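Local coordinates for neutral ceramidase (Pseudomonas aeruginosa, PDB 2ZWS), which catalyses the hydrolysis of the N-acyl linkage of ceramides to sphingosine and free fatty acid, and also the reverse synthesis, using a bound zinc ion, at residues G22-S27 and G103-Y108; Y58-L63 and A240-N245; L63-Q68 and A95-S100; V203-M208 and P217-Y222; P409-V414 and N439-A444. All blocks are in the same frame, centred on the assembly; numbering follows the deposited sequence.

Three of the contacts meet at the zinc ion: interaction 3 brings His97, interaction 4 His204 and interaction 5 Glu411, with Tyr448 from outside them. The centre of interaction 3 lies about 11 Å from that of interaction 4 and about 10 Å from that of interaction 5, and one metal-bound water belongs to all three. Interaction 2 adjoins interaction 3, sharing Leu63 with it; Gln243 NE2 reaches Thr96 O of interaction 3 at 2.8 Å and Val203 O of interaction 4 also at 2.8 Å. Interaction 1, its centre about 9 Å from that of interaction 3, contributes Ser106, an inferred substrate-binding residue, and one formic acid touches both.

Interaction 1: G22-S27 and G103-Y108; sequences GMMGYS and GGFSHY. With FMT (formic acid), chain D.
Met24 lies against Gly103 and Phe105, and its side chain is the one to follow. CB comes first, 3.7 Å from the bare CA of Gly103 and 4.3 Å from CE1 of Phe105, whose ring it meets obliquely. CG stands anti to the backbone N (chi1 -174°), and beyond it the chain bends and leaves the 103-108 segment. From there on it belongs to the loop that leads to helix 68-81: CG and the methyl CE both pack on the sulphur of Met65, and SD lies near the rim of the Phe67 ring. The side chain therefore spends its root on the glycine loop and its tip elsewhere.

Behind this packing the backbones are tied by one good bond. Gly103 N donates to Gly22 O at 2.8 Å, in the plane of the carbonyl, continuing the antiparallel pairing of strands 22-24 and 101-102. Next comes Gly104, whose positive phi turns the chain away from the little sheet. Phe105 then meets Phe67 edge-to-face.

Farther along, Ser106 OG does two jobs. It accepts from Tyr108 N at 2.9 Å, which makes an ST turn, and it donates to O2 of a formic acid, also 2.9 Å away. That molecule, probably from the crystallisation liquor, is held as well by the backbone N atoms of Gln68 and Tyr445. Ser106, Gln68 and Tyr445 are all inferred substrate-binding residues, and the arrangement is consistent with a wall of the ceramide-binding pocket near the zinc site.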
# COMPACT_ATOMS: atom_id res chain seq x y z
N GLY A 22 -6.98 -11.86 -9.49
CA GLY A 22 -7.38 -10.48 -9.79
C GLY A 22 -6.61 -9.48 -8.94
O GLY A 22 -6.42 -9.67 -7.72
N MET A 23 -6.18 -8.40 -9.59
CA MET A 23 -5.45 -7.34 -8.90
C MET A 23 -6.37 -6.35 -8.18
O MET A 23 -7.54 -6.14 -8.61
CB MET A 23 -4.50 -6.68 -9.92
CG MET A 23 -3.41 -7.70 -10.27
SD MET A 23 -2.48 -7.41 -11.78
CE MET A 23 -1.37 -6.11 -11.27
N MET A 24 -5.85 -5.73 -7.12
CA MET A 24 -6.65 -4.87 -6.25
C MET A 24 -6.48 -3.39 -6.61
O MET A 24 -5.37 -2.85 -6.58
CB MET A 24 -6.25 -5.06 -4.77
CG MET A 24 -7.14 -4.28 -3.77
SD MET A 24 -8.83 -4.89 -3.85
CE MET A 24 -9.81 -3.39 -3.65
N GLY A 25 -7.60 -2.73 -6.91
CA GLY A 25 -7.60 -1.28 -7.14
C GLY A 25 -8.42 -0.87 -8.35
O GLY A 25 -9.16 0.11 -8.30
N TYR A 26 -8.26 -1.60 -9.45
CA TYR A 26 -8.95 -1.24 -10.70
C TYR A 26 -10.32 -1.94 -10.94
O TYR A 26 -11.00 -1.66 -11.93
CB TYR A 26 -8.02 -1.43 -11.91
CG TYR A 26 -6.84 -0.46 -11.93
CD1 TYR A 26 -5.53 -0.92 -12.04
CD2 TYR A 26 -7.06 0.94 -11.87
CE1 TYR A 26 -4.43 -0.03 -12.07
CE2 TYR A 26 -5.96 1.84 -11.90
CZ TYR A 26 -4.67 1.34 -11.99
OH TYR A 26 -3.61 2.24 -12.01
N SER A 27 -10.71 -2.83 -10.03
CA SER A 27 -12.02 -3.49 -10.08
C SER A 27 -12.26 -4.21 -11.40
O SER A 27 -13.39 -4.26 -11.90
CB SER A 27 -13.12 -2.47 -9.82
OG SER A 27 -12.81 -1.77 -8.64
N GLY A 103 -5.31 -9.07 -5.26
CA GLY A 103 -6.41 -8.76 -4.33
C GLY A 103 -6.90 -9.94 -3.53
O GLY A 103 -6.26 -11.02 -3.51
N GLY A 104 -8.03 -9.75 -2.85
CA GLY A 104 -8.68 -10.83 -2.11
C GLY A 104 -8.32 -10.88 -0.64
O GLY A 104 -8.43 -11.94 0.00
N PHE A 105 -7.86 -9.77 -0.09
CA PHE A 105 -7.43 -9.77 1.30
C PHE A 105 -8.27 -8.90 2.24
O PHE A 105 -7.86 -8.60 3.38
CB PHE A 105 -5.92 -9.51 1.41
CG PHE A 105 -5.46 -8.20 0.80
CD1 PHE A 105 -5.20 -8.11 -0.56
CD2 PHE A 105 -5.25 -7.08 1.61
CE1 PHE A 105 -4.75 -6.89 -1.12
CE2 PHE A 105 -4.79 -5.87 1.07
CZ PHE A 105 -4.55 -5.77 -0.29
N SER A 106 -9.47 -8.54 1.77
CA SER A 106 -10.51 -7.98 2.63
C SER A 106 -11.42 -9.10 3.09
O SER A 106 -11.45 -10.16 2.46
CB SER A 106 -11.37 -6.97 1.84
OG SER A 106 -12.35 -6.35 2.67
N HIS A 107 -12.19 -8.84 4.13
CA HIS A 107 -13.31 -9.72 4.45
C HIS A 107 -14.67 -9.14 4.05
O HIS A 107 -15.69 -9.81 4.22
CB HIS A 107 -13.32 -10.08 5.94
CG HIS A 107 -12.30 -11.14 6.29
ND1 HIS A 107 -12.06 -11.55 7.59
CD2 HIS A 107 -11.47 -11.85 5.51
CE1 HIS A 107 -11.10 -12.46 7.58
NE2 HIS A 107 -10.74 -12.69 6.33
N TYR A 108 -14.66 -7.93 3.49
CA TYR A 108 -15.88 -7.26 2.99
C TYR A 108 -16.05 -7.46 1.51
O TYR A 108 -15.13 -7.22 0.71
CB TYR A 108 -15.91 -5.78 3.37
CG TYR A 108 -16.26 -5.65 4.81
CD1 TYR A 108 -17.58 -5.79 5.25
CD2 TYR A 108 -15.26 -5.44 5.77
CE1 TYR A 108 -17.88 -5.73 6.58
CE2 TYR A 108 -15.58 -5.38 7.11
CZ TYR A 108 -16.89 -5.51 7.51
OH TYR A 108 -17.25 -5.47 8.83
C FMT D . -12.12 -3.22 4.96
O1 FMT D . -11.37 -2.63 5.77
O2 FMT D . -12.16 -4.46 4.81

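Interaction 2: Y58-L63 and A240-N245; sequences YVNTDL and AFAQTN. With FMT (formic acid), chain E.
Asn60 and Tyr58 both carry CG anti to the backbone N (chi1 -163° for Asn60), which directs CG of each from strand 55-61 toward the 240-245 segment. The two strands belong to the same curled mixed sheet but are not paired: 55-61 runs beside 91-95 and 238-242 beside 194-200. Where they pass, their axes are 7.4 Å apart and nearly perpendicular, at 81°, so side chains rather than a backbone ladder make the contact.

Asn60 does most of the work. Its CB rests on Ala240 CB at 4.0 Å, while ND2 points onward to Phe241 O at 3.0 Å. That bond is weak, bent to 127° at the hydrogen. The same ND2 also donates to O2 of a formic acid at 2.8 Å, a molecule that lies between the strands beside Phe241 N and Asp62. Asn60 is an inferred substrate-binding residue, although its side chain is about 14 Å from the zinc ion. Asp62, the centre of an inverse gamma turn just past the strand, forms a salt bridge through OD2 with Arg43.

Tyr58 reaches across with its hydroxyl. Ala242 CB lies 3.2 Å from Tyr58 OH, at the ring's edge and near its plane, a tight fit; the polar partner of that OH is the side-chain amide of Asn439. On the other branch of Asn60 a water links the two segments just past the end of strand 238-242: it lies 2.8 Å from Asn60 OD1 and accepts from Gln243 N at 2.9 Å.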
# COMPACT_ATOMS: atom_id res chain seq x y z
N TYR A 58 4.78 2.12 13.59
CA TYR A 58 4.10 2.52 12.37
C TYR A 58 4.62 1.63 11.23
O TYR A 58 5.83 1.42 11.10
CB TYR A 58 4.42 4.00 12.06
CG TYR A 58 3.99 4.44 10.70
CD1 TYR A 58 4.85 4.37 9.60
CD2 TYR A 58 2.70 4.92 10.51
CE1 TYR A 58 4.45 4.76 8.33
CE2 TYR A 58 2.27 5.34 9.24
CZ TYR A 58 3.14 5.25 8.16
OH TYR A 58 2.71 5.65 6.92
N VAL A 59 3.69 1.01 10.50
CA VAL A 59 4.06 0.16 9.37
C VAL A 59 3.41 0.68 8.10
O VAL A 59 2.19 0.87 8.07
CB VAL A 59 3.66 -1.36 9.59
CG1 VAL A 59 4.18 -2.21 8.47
CG2 VAL A 59 4.16 -1.90 10.96
N ASN A 60 4.22 0.97 7.08
CA ASN A 60 3.64 1.32 5.78
C ASN A 60 3.83 0.14 4.81
O ASN A 60 4.89 -0.49 4.79
CB ASN A 60 4.27 2.60 5.19
CG ASN A 60 3.43 3.21 4.09
OD1 ASN A 60 2.22 3.41 4.22
ND2 ASN A 60 4.09 3.57 3.01
N THR A 61 2.77 -0.20 4.08
CA THR A 61 2.75 -1.40 3.26
C THR A 61 2.53 -1.08 1.77
O THR A 61 1.72 -0.19 1.41
CB THR A 61 1.62 -2.37 3.74
OG1 THR A 61 0.33 -1.73 3.57
CG2 THR A 61 1.85 -2.82 5.22
N ASP A 62 3.22 -1.84 0.92
CA ASP A 62 3.05 -1.73 -0.53
C ASP A 62 1.76 -2.47 -1.00
O ASP A 62 1.85 -3.46 -1.75
CB ASP A 62 4.28 -2.30 -1.26
CG ASP A 62 5.55 -1.46 -1.09
OD1 ASP A 62 5.49 -0.21 -1.18
OD2 ASP A 62 6.64 -2.06 -0.95
N LEU A 63 0.61 -1.97 -0.57
CA LEU A 63 -0.69 -2.59 -0.83
C LEU A 63 -1.67 -1.53 -1.29
O LEU A 63 -1.47 -0.33 -1.05
CB LEU A 63 -1.26 -3.21 0.47
CG LEU A 63 -0.40 -4.33 1.06
CD1 LEU A 63 -0.92 -4.74 2.41
CD2 LEU A 63 -0.36 -5.53 0.10
N ALA A 240 10.07 4.74 3.73
CA ALA A 240 8.63 4.57 3.43
C ALA A 240 8.09 5.84 2.73
O ALA A 240 8.35 6.94 3.17
CB ALA A 240 7.82 4.29 4.71
N PHE A 241 7.33 5.65 1.66
CA PHE A 241 6.57 6.72 1.05
C PHE A 241 5.10 6.45 1.31
O PHE A 241 4.51 5.51 0.72
CB PHE A 241 6.91 6.84 -0.44
CG PHE A 241 8.22 7.50 -0.66
CD1 PHE A 241 9.39 6.78 -0.46
CD2 PHE A 241 8.30 8.86 -0.99
CE1 PHE A 241 10.65 7.39 -0.60
CE2 PHE A 241 9.56 9.47 -1.14
CZ PHE A 241 10.72 8.74 -0.91
N ALA A 242 4.54 7.24 2.22
CA ALA A 242 3.17 7.12 2.70
C ALA A 242 2.24 8.16 2.07
O ALA A 242 2.69 9.17 1.49
CB ALA A 242 3.12 7.26 4.22
N GLN A 243 0.94 7.90 2.17
CA GLN A 243 -0.11 8.81 1.67
C GLN A 243 -0.58 9.81 2.71
O GLN A 243 -0.43 9.58 3.91
CB GLN A 243 -1.35 8.01 1.22
CG GLN A 243 -1.07 7.12 0.03
CD GLN A 243 -0.99 7.87 -1.28
OE1 GLN A 243 -1.11 9.12 -1.34
NE2 GLN A 243 -0.83 7.11 -2.37
N THR A 244 -1.18 10.92 2.25
CA THR A 244 -2.00 11.76 3.14
C THR A 244 -3.47 11.74 2.68
O THR A 244 -4.15 10.72 2.83
CB THR A 244 -1.44 13.20 3.34
OG1 THR A 244 -1.41 13.90 2.09
CG2 THR A 244 -0.05 13.14 3.92
N ASN A 245 -3.94 12.84 2.11
CA ASN A 245 -5.30 12.95 1.64
C ASN A 245 -5.23 12.95 0.10
O ASN A 245 -5.13 14.00 -0.54
CB ASN A 245 -6.01 14.22 2.20
CG ASN A 245 -5.05 15.40 2.46
OD1 ASN A 245 -4.92 15.86 3.60
ND2 ASN A 245 -4.39 15.88 1.40
C FMT E . 6.73 3.00 0.47
O1 FMT E . 6.78 2.32 -0.60
O2 FMT E . 6.42 2.68 1.66
O HOH W 1 0.32 5.41 3.60

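Interaction 3: L63-Q68 and A95-S100; sequences LGMIFQ and ATHTHS. With ZN (zinc ion), chain B; FMT (formic acid), chain D.
His97 uses the two nitrogens of its ring for different partners: NE2 binds the zinc ion at 2.2 Å, and ND1 donates to Gly64 O at 2.7 Å. The second bond is nearly straight (163°), in the ring plane and on a lone pair of the carbonyl, so it fixes the ring's rotation about CB-CG. Gly64 O also takes a CA-H...O contact from His97 CA, and His97 N donates to Leu63 O at 2.8 Å. At the ring's edge sits Met65 CE, 4.0 Å from CE1. One face carries His99 CE1 over its centre; His99 is itself steadied by ND1 donating to His97 O, and its NE2 lies 2.7 Å from the metal-bound water.

Both loops follow neighbouring parallel strands, 55-61 and 91-95, joined through helix 68-81 in a beta-alpha-beta crossover, and the zinc ligand rides on the second. Farther out, Ala95 CB packs 3.5 Å from both Leu63 O and Met65 CA. Beyond His97, Thr98 OG1 accepts from Ser100 N in an ST turn and meets Ser216 O. At the far end Gln68 N, in the first turn of the helix, donates to formic acid O1 at 2.8 Å.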
# COMPACT_ATOMS: atom_id res chain seq x y z
N LEU A 63 0.61 -1.97 -0.57
CA LEU A 63 -0.69 -2.59 -0.83
C LEU A 63 -1.67 -1.53 -1.29
O LEU A 63 -1.47 -0.33 -1.05
CB LEU A 63 -1.26 -3.21 0.47
CG LEU A 63 -0.40 -4.33 1.06
CD1 LEU A 63 -0.92 -4.74 2.41
CD2 LEU A 63 -0.36 -5.53 0.10
N GLY A 64 -2.78 -1.96 -1.90
CA GLY A 64 -3.85 -1.03 -2.28
C GLY A 64 -4.47 -0.40 -1.05
O GLY A 64 -4.84 0.79 -1.06
N MET A 65 -4.56 -1.18 0.02
CA MET A 65 -5.14 -0.67 1.26
C MET A 65 -4.85 -1.65 2.38
O MET A 65 -4.34 -2.76 2.13
CB MET A 65 -6.63 -0.42 1.11
CG MET A 65 -7.38 -1.51 0.46
SD MET A 65 -7.35 -1.61 -1.39
CE MET A 65 -8.21 -0.15 -1.93
N ILE A 66 -5.11 -1.22 3.62
CA ILE A 66 -5.00 -2.21 4.69
C ILE A 66 -6.37 -2.45 5.28
O ILE A 66 -6.97 -1.66 5.98
CB ILE A 66 -3.93 -1.93 5.77
CG1 ILE A 66 -4.20 -0.59 6.39
CG2 ILE A 66 -2.51 -2.03 5.18
CD1 ILE A 66 -3.55 0.45 5.68
N PHE A 67 -6.87 -3.60 4.91
CA PHE A 67 -8.24 -3.93 5.25
C PHE A 67 -8.38 -4.31 6.72
O PHE A 67 -7.43 -4.79 7.34
CB PHE A 67 -8.72 -5.09 4.39
CG PHE A 67 -8.87 -4.75 2.92
CD1 PHE A 67 -8.07 -5.40 1.98
CD2 PHE A 67 -9.78 -3.77 2.48
CE1 PHE A 67 -8.19 -5.16 0.63
CE2 PHE A 67 -9.93 -3.49 1.09
CZ PHE A 67 -9.12 -4.21 0.17
N GLN A 68 -9.58 -4.12 7.26
CA GLN A 68 -9.86 -4.48 8.64
C GLN A 68 -9.43 -5.92 8.98
O GLN A 68 -8.87 -6.16 10.05
CB GLN A 68 -11.33 -4.25 8.96
CG GLN A 68 -11.67 -4.53 10.38
CD GLN A 68 -12.84 -3.68 10.82
OE1 GLN A 68 -14.02 -4.07 10.67
NE2 GLN A 68 -12.53 -2.47 11.30
N ALA A 95 -1.17 2.01 4.05
CA ALA A 95 -0.84 1.49 2.72
C ALA A 95 -0.48 2.62 1.75
O ALA A 95 -0.98 3.76 1.88
CB ALA A 95 -2.05 0.76 2.19
N THR A 96 0.30 2.26 0.74
CA THR A 96 0.73 3.20 -0.29
C THR A 96 -0.35 3.40 -1.37
O THR A 96 -0.26 4.36 -2.18
CB THR A 96 1.95 2.66 -1.06
OG1 THR A 96 1.57 1.41 -1.68
CG2 THR A 96 3.18 2.54 -0.17
N HIS A 97 -1.32 2.48 -1.43
CA HIS A 97 -2.41 2.54 -2.43
C HIS A 97 -1.93 2.20 -3.84
O HIS A 97 -2.48 2.67 -4.84
CB HIS A 97 -3.13 3.88 -2.38
CG HIS A 97 -4.50 3.87 -2.98
ND1 HIS A 97 -5.39 2.83 -2.81
CD2 HIS A 97 -5.18 4.85 -3.64
CE1 HIS A 97 -6.54 3.15 -3.40
NE2 HIS A 97 -6.44 4.38 -3.90
N THR A 98 -0.90 1.37 -3.93
CA THR A 98 -0.58 0.77 -5.24
C THR A 98 -1.77 -0.01 -5.78
O THR A 98 -2.45 -0.72 -5.00
CB THR A 98 0.67 -0.15 -5.18
OG1 THR A 98 0.84 -0.82 -6.44
CG2 THR A 98 0.57 -1.20 -4.07
N HIS A 99 -1.98 0.05 -7.09
CA HIS A 99 -3.07 -0.69 -7.72
C HIS A 99 -2.56 -1.92 -8.46
O HIS A 99 -3.29 -2.48 -9.27
CB HIS A 99 -3.84 0.25 -8.65
CG HIS A 99 -4.67 1.27 -7.94
ND1 HIS A 99 -4.17 2.07 -6.93
CD2 HIS A 99 -5.96 1.62 -8.09
CE1 HIS A 99 -5.12 2.87 -6.50
NE2 HIS A 99 -6.23 2.60 -7.17
N SER A 100 -1.34 -2.35 -8.15
CA SER A 100 -0.71 -3.44 -8.89
C SER A 100 -0.31 -4.61 -8.02
O SER A 100 0.68 -5.28 -8.33
CB SER A 100 0.54 -2.93 -9.61
OG SER A 100 0.15 -1.95 -10.58
ZN ZN B . -8.13 5.48 -4.70
C FMT D . -12.12 -3.22 4.96
O1 FMT D . -11.37 -2.63 5.77
O2 FMT D . -12.16 -4.46 4.81
O HOH W 2 -8.38 3.95 -6.14

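Interaction 4: V203-M208 and P217-Y222; sequences VHSTSM and PDNKGY. With ZN (zinc ion), chain B.
Asp218 OD1 is gripped by two backbone N-H groups, those of Ser207 at 2.9 Å and of its own neighbour Asn219 at 2.7 Å. Ser207 N comes in on the syn lone pair, whereas Asn219 N approaches on the anti side and 32° out of the carboxylate plane. The other oxygen, OD2, accepts from Met208 N at 2.8 Å, and a water lies 2.6 Å from OD2 and also within reach of Met208 O. Three backbone N-H groups thus hold the buried carboxylate and would offset its charge in spite of the nearby carbonyl oxygen of Ser205.

Asn219 binds the same loop beside it. Its CG lies between the backbone N and the carbonyl carbon (chi1 59°), and ND2 makes an almost straight bond, 178°, to Ser207 OG at 3.0 Å, with the oxygen in the amide plane. A weak bond from ND2 reaches His204 O. Lys220 lays CG 3.5 Å from Ser205 OG, whose polar partner is Thr96 O, and carries NZ on to Gln276 and Phe201 O.

The gripped loop presents His204 NE2 to the zinc ion, while ND1 bonds Leu249 O. It is thus clasped by the start of helix 218-231, with helix 265-286 and strand 249-251 packed alongside.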
# COMPACT_ATOMS: atom_id res chain seq x y z
N VAL A 203 -0.68 11.26 -3.54
CA VAL A 203 -0.81 11.06 -4.98
C VAL A 203 -1.18 9.60 -5.20
O VAL A 203 -0.51 8.73 -4.64
CB VAL A 203 0.48 11.46 -5.77
CG1 VAL A 203 1.74 10.62 -5.35
CG2 VAL A 203 0.22 11.40 -7.29
N HIS A 204 -2.24 9.33 -5.97
CA HIS A 204 -2.57 7.94 -6.29
C HIS A 204 -1.38 7.19 -6.87
O HIS A 204 -0.67 7.69 -7.75
CB HIS A 204 -3.77 7.82 -7.25
CG HIS A 204 -5.08 7.65 -6.55
ND1 HIS A 204 -5.69 8.68 -5.86
CD2 HIS A 204 -5.88 6.57 -6.43
CE1 HIS A 204 -6.81 8.22 -5.32
NE2 HIS A 204 -6.94 6.94 -5.65
N SER A 205 -1.19 5.97 -6.38
CA SER A 205 -0.14 5.10 -6.87
C SER A 205 -0.67 4.23 -8.01
O SER A 205 -0.80 2.99 -7.91
CB SER A 205 0.43 4.27 -5.71
OG SER A 205 1.15 5.13 -4.84
N THR A 206 -0.95 4.91 -9.13
CA THR A 206 -1.67 4.31 -10.26
C THR A 206 -0.90 4.54 -11.55
O THR A 206 -1.47 4.55 -12.63
CB THR A 206 -3.06 4.98 -10.42
OG1 THR A 206 -2.90 6.41 -10.42
CG2 THR A 206 -4.00 4.59 -9.29
N SER A 207 0.41 4.77 -11.44
CA SER A 207 1.21 4.92 -12.66
C SER A 207 1.20 3.66 -13.53
O SER A 207 1.25 3.75 -14.75
CB SER A 207 2.65 5.30 -12.31
OG SER A 207 2.67 6.58 -11.68
N MET A 208 1.18 2.47 -12.89
CA MET A 208 0.98 1.22 -13.61
C MET A 208 -0.52 1.05 -13.76
O MET A 208 -1.27 1.06 -12.77
CB MET A 208 1.55 0.04 -12.82
CG MET A 208 3.07 0.08 -12.57
SD MET A 208 4.09 0.18 -14.06
CE MET A 208 3.61 -1.34 -14.92
N PRO A 217 4.89 -2.21 -6.70
CA PRO A 217 4.55 -1.23 -5.67
C PRO A 217 4.40 0.19 -6.24
O PRO A 217 4.23 1.14 -5.46
CB PRO A 217 5.75 -1.33 -4.73
CG PRO A 217 6.93 -1.56 -5.68
CD PRO A 217 6.34 -2.47 -6.75
N ASP A 218 4.46 0.32 -7.57
CA ASP A 218 4.08 1.56 -8.27
C ASP A 218 4.95 2.74 -7.90
O ASP A 218 6.09 2.53 -7.50
CB ASP A 218 2.58 1.83 -8.07
CG ASP A 218 1.95 2.64 -9.20
OD1 ASP A 218 2.06 3.90 -9.19
OD2 ASP A 218 1.34 2.02 -10.10
N ASN A 219 4.46 3.97 -8.04
CA ASN A 219 5.39 5.08 -7.96
C ASN A 219 5.99 5.28 -6.56
O ASN A 219 7.18 5.60 -6.41
CB ASN A 219 4.82 6.37 -8.57
CG ASN A 219 3.53 6.85 -7.92
OD1 ASN A 219 3.48 7.06 -6.71
ND2 ASN A 219 2.50 7.11 -8.75
N LYS A 220 5.18 5.09 -5.51
CA LYS A 220 5.73 5.22 -4.15
C LYS A 220 6.71 4.11 -3.84
O LYS A 220 7.73 4.33 -3.21
CB LYS A 220 4.59 5.27 -3.12
CG LYS A 220 3.84 6.65 -3.19
CD LYS A 220 2.89 6.80 -2.01
CE LYS A 220 2.27 8.22 -1.98
NZ LYS A 220 3.31 9.26 -1.70
N GLY A 221 6.43 2.93 -4.38
CA GLY A 221 7.36 1.81 -4.23
C GLY A 221 8.67 2.07 -4.95
O GLY A 221 9.74 1.63 -4.45
N TYR A 222 8.63 2.72 -6.11
CA TYR A 222 9.88 3.06 -6.79
C TYR A 222 10.67 4.10 -5.98
O TYR A 222 11.88 3.99 -5.83
CB TYR A 222 9.66 3.62 -8.21
CG TYR A 222 11.03 3.88 -8.81
CD1 TYR A 222 11.57 5.16 -8.82
CD2 TYR A 222 11.82 2.82 -9.28
CE1 TYR A 222 12.85 5.40 -9.31
CE2 TYR A 222 13.11 3.04 -9.77
CZ TYR A 222 13.61 4.34 -9.78
OH TYR A 222 14.87 4.59 -10.26
ZN ZN B . -8.13 5.48 -4.70
O HOH W 3 -0.84 0.54 -10.01
O HOH W 2 -8.38 3.95 -6.14

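Interaction 5: P409-V414 and N439-A444; sequences PAEFTV and NGYANA. With ZN (zinc ion), chain B.
Glu411 and Tyr441 form the tight end of this contact. Tyr441 OH donates to Glu411 OE1 at 2.8 Å, arriving from above the carboxylate plane, 48° out of it. The side chains cross with carboxylate and ring planes 51° apart, and Glu411 CG presses to 3.3 Å from Tyr441 CE1. OE1 also binds the zinc ion at 2.1 Å; OE2 makes a longer metal bond at 2.5 Å and is also hydrogen-bonded to Tyr445 OH. A backbone bond lies alongside: Tyr441 N donates to Ala410 O at 3.1 Å from above the carbonyl plane, and that same oxygen lies over one face of the Tyr441 ring.

Toward Pro409 no hydrogen bond joins the segments, although this end is close and buried too. Contact here is van der Waals in the main and includes Pro409 CB on Ala444 CB at 3.8 Å and a CA-H...O approach from Pro409 CA to Ala442 O. Pro394 of strand 392-400 packs against both Pro409 and Ala444.

Tyr441 also meets the ring of His97, so it touches two of the metal ligands. The arrangement is that of a zinc site with a second-shell tyrosine on its carboxylate ligand, completed by His97, His204, Tyr448 and a water.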
# COMPACT_ATOMS: atom_id res chain seq x y z
N PRO A 409 -9.10 5.54 8.09
CA PRO A 409 -9.39 4.35 7.29
C PRO A 409 -10.11 4.54 5.97
O PRO A 409 -11.05 3.79 5.65
CB PRO A 409 -10.27 3.51 8.24
CG PRO A 409 -11.08 4.59 8.99
CD PRO A 409 -10.06 5.71 9.20
N ALA A 410 -9.70 5.55 5.21
CA ALA A 410 -10.36 5.81 3.93
C ALA A 410 -9.48 6.70 3.03
O ALA A 410 -8.37 7.08 3.41
CB ALA A 410 -11.74 6.49 4.16
N GLU A 411 -9.99 7.00 1.83
CA GLU A 411 -9.34 7.94 0.90
C GLU A 411 -9.98 9.31 1.07
O GLU A 411 -11.12 9.49 0.66
CB GLU A 411 -9.54 7.50 -0.56
CG GLU A 411 -9.40 6.02 -0.81
CD GLU A 411 -9.00 5.71 -2.24
OE1 GLU A 411 -8.33 6.54 -2.94
OE2 GLU A 411 -9.33 4.60 -2.67
N PHE A 412 -9.26 10.26 1.64
CA PHE A 412 -9.82 11.59 1.85
C PHE A 412 -9.39 12.52 0.74
O PHE A 412 -8.24 12.55 0.36
CB PHE A 412 -9.35 12.13 3.20
CG PHE A 412 -9.99 11.45 4.37
CD1 PHE A 412 -9.69 10.10 4.68
CD2 PHE A 412 -10.87 12.13 5.19
CE1 PHE A 412 -10.31 9.46 5.75
CE2 PHE A 412 -11.46 11.50 6.28
CZ PHE A 412 -11.18 10.15 6.56
N THR A 413 -10.31 13.32 0.23
CA THR A 413 -9.92 14.32 -0.74
C THR A 413 -9.08 15.38 -0.05
O THR A 413 -9.04 15.44 1.18
CB THR A 413 -11.12 15.05 -1.30
OG1 THR A 413 -11.85 15.65 -0.22
CG2 THR A 413 -12.00 14.09 -2.09
N VAL A 414 -8.42 16.22 -0.84
CA VAL A 414 -7.54 17.26 -0.28
C VAL A 414 -8.27 18.04 0.83
O VAL A 414 -7.78 18.11 1.96
CB VAL A 414 -7.01 18.22 -1.39
CG1 VAL A 414 -6.29 19.46 -0.78
CG2 VAL A 414 -6.09 17.47 -2.36
N ASN A 439 -2.57 10.68 7.75
CA ASN A 439 -2.26 9.49 6.95
C ASN A 439 -3.54 8.72 6.65
O ASN A 439 -4.05 8.03 7.53
CB ASN A 439 -1.24 8.63 7.73
CG ASN A 439 -0.54 7.58 6.87
OD1 ASN A 439 -1.12 7.02 5.90
ND2 ASN A 439 0.69 7.28 7.23
N GLY A 440 -4.09 8.88 5.44
CA GLY A 440 -5.23 8.08 4.95
C GLY A 440 -4.79 6.65 4.69
O GLY A 440 -3.60 6.32 4.83
N TYR A 441 -5.73 5.79 4.29
CA TYR A 441 -5.44 4.39 3.98
C TYR A 441 -4.83 3.64 5.17
O TYR A 441 -3.99 2.76 4.99
CB TYR A 441 -4.48 4.25 2.78
CG TYR A 441 -4.89 5.07 1.58
CD1 TYR A 441 -5.76 4.55 0.63
CD2 TYR A 441 -4.43 6.38 1.42
CE1 TYR A 441 -6.15 5.32 -0.50
CE2 TYR A 441 -4.81 7.16 0.33
CZ TYR A 441 -5.68 6.63 -0.62
OH TYR A 441 -6.04 7.43 -1.67
N ALA A 442 -5.28 3.97 6.38
CA ALA A 442 -4.72 3.33 7.59
C ALA A 442 -5.73 2.46 8.35
O ALA A 442 -6.88 2.90 8.59
CB ALA A 442 -4.13 4.37 8.55
N ASN A 443 -5.31 1.24 8.71
CA ASN A 443 -6.01 0.34 9.63
C ASN A 443 -7.29 -0.33 9.12
O ASN A 443 -7.63 -1.41 9.61
CB ASN A 443 -6.26 0.98 11.00
CG ASN A 443 -4.97 1.41 11.70
OD1 ASN A 443 -4.96 2.46 12.39
ND2 ASN A 443 -3.93 0.61 11.60
N ALA A 444 -7.99 0.29 8.17
CA ALA A 444 -9.12 -0.35 7.47
C ALA A 444 -9.31 0.40 6.18
O ALA A 444 -8.57 1.37 5.91
CB ALA A 444 -10.39 -0.31 8.31
ZN ZN B . -8.13 5.48 -4.70
O HOH W 2 -8.38 3.95 -6.14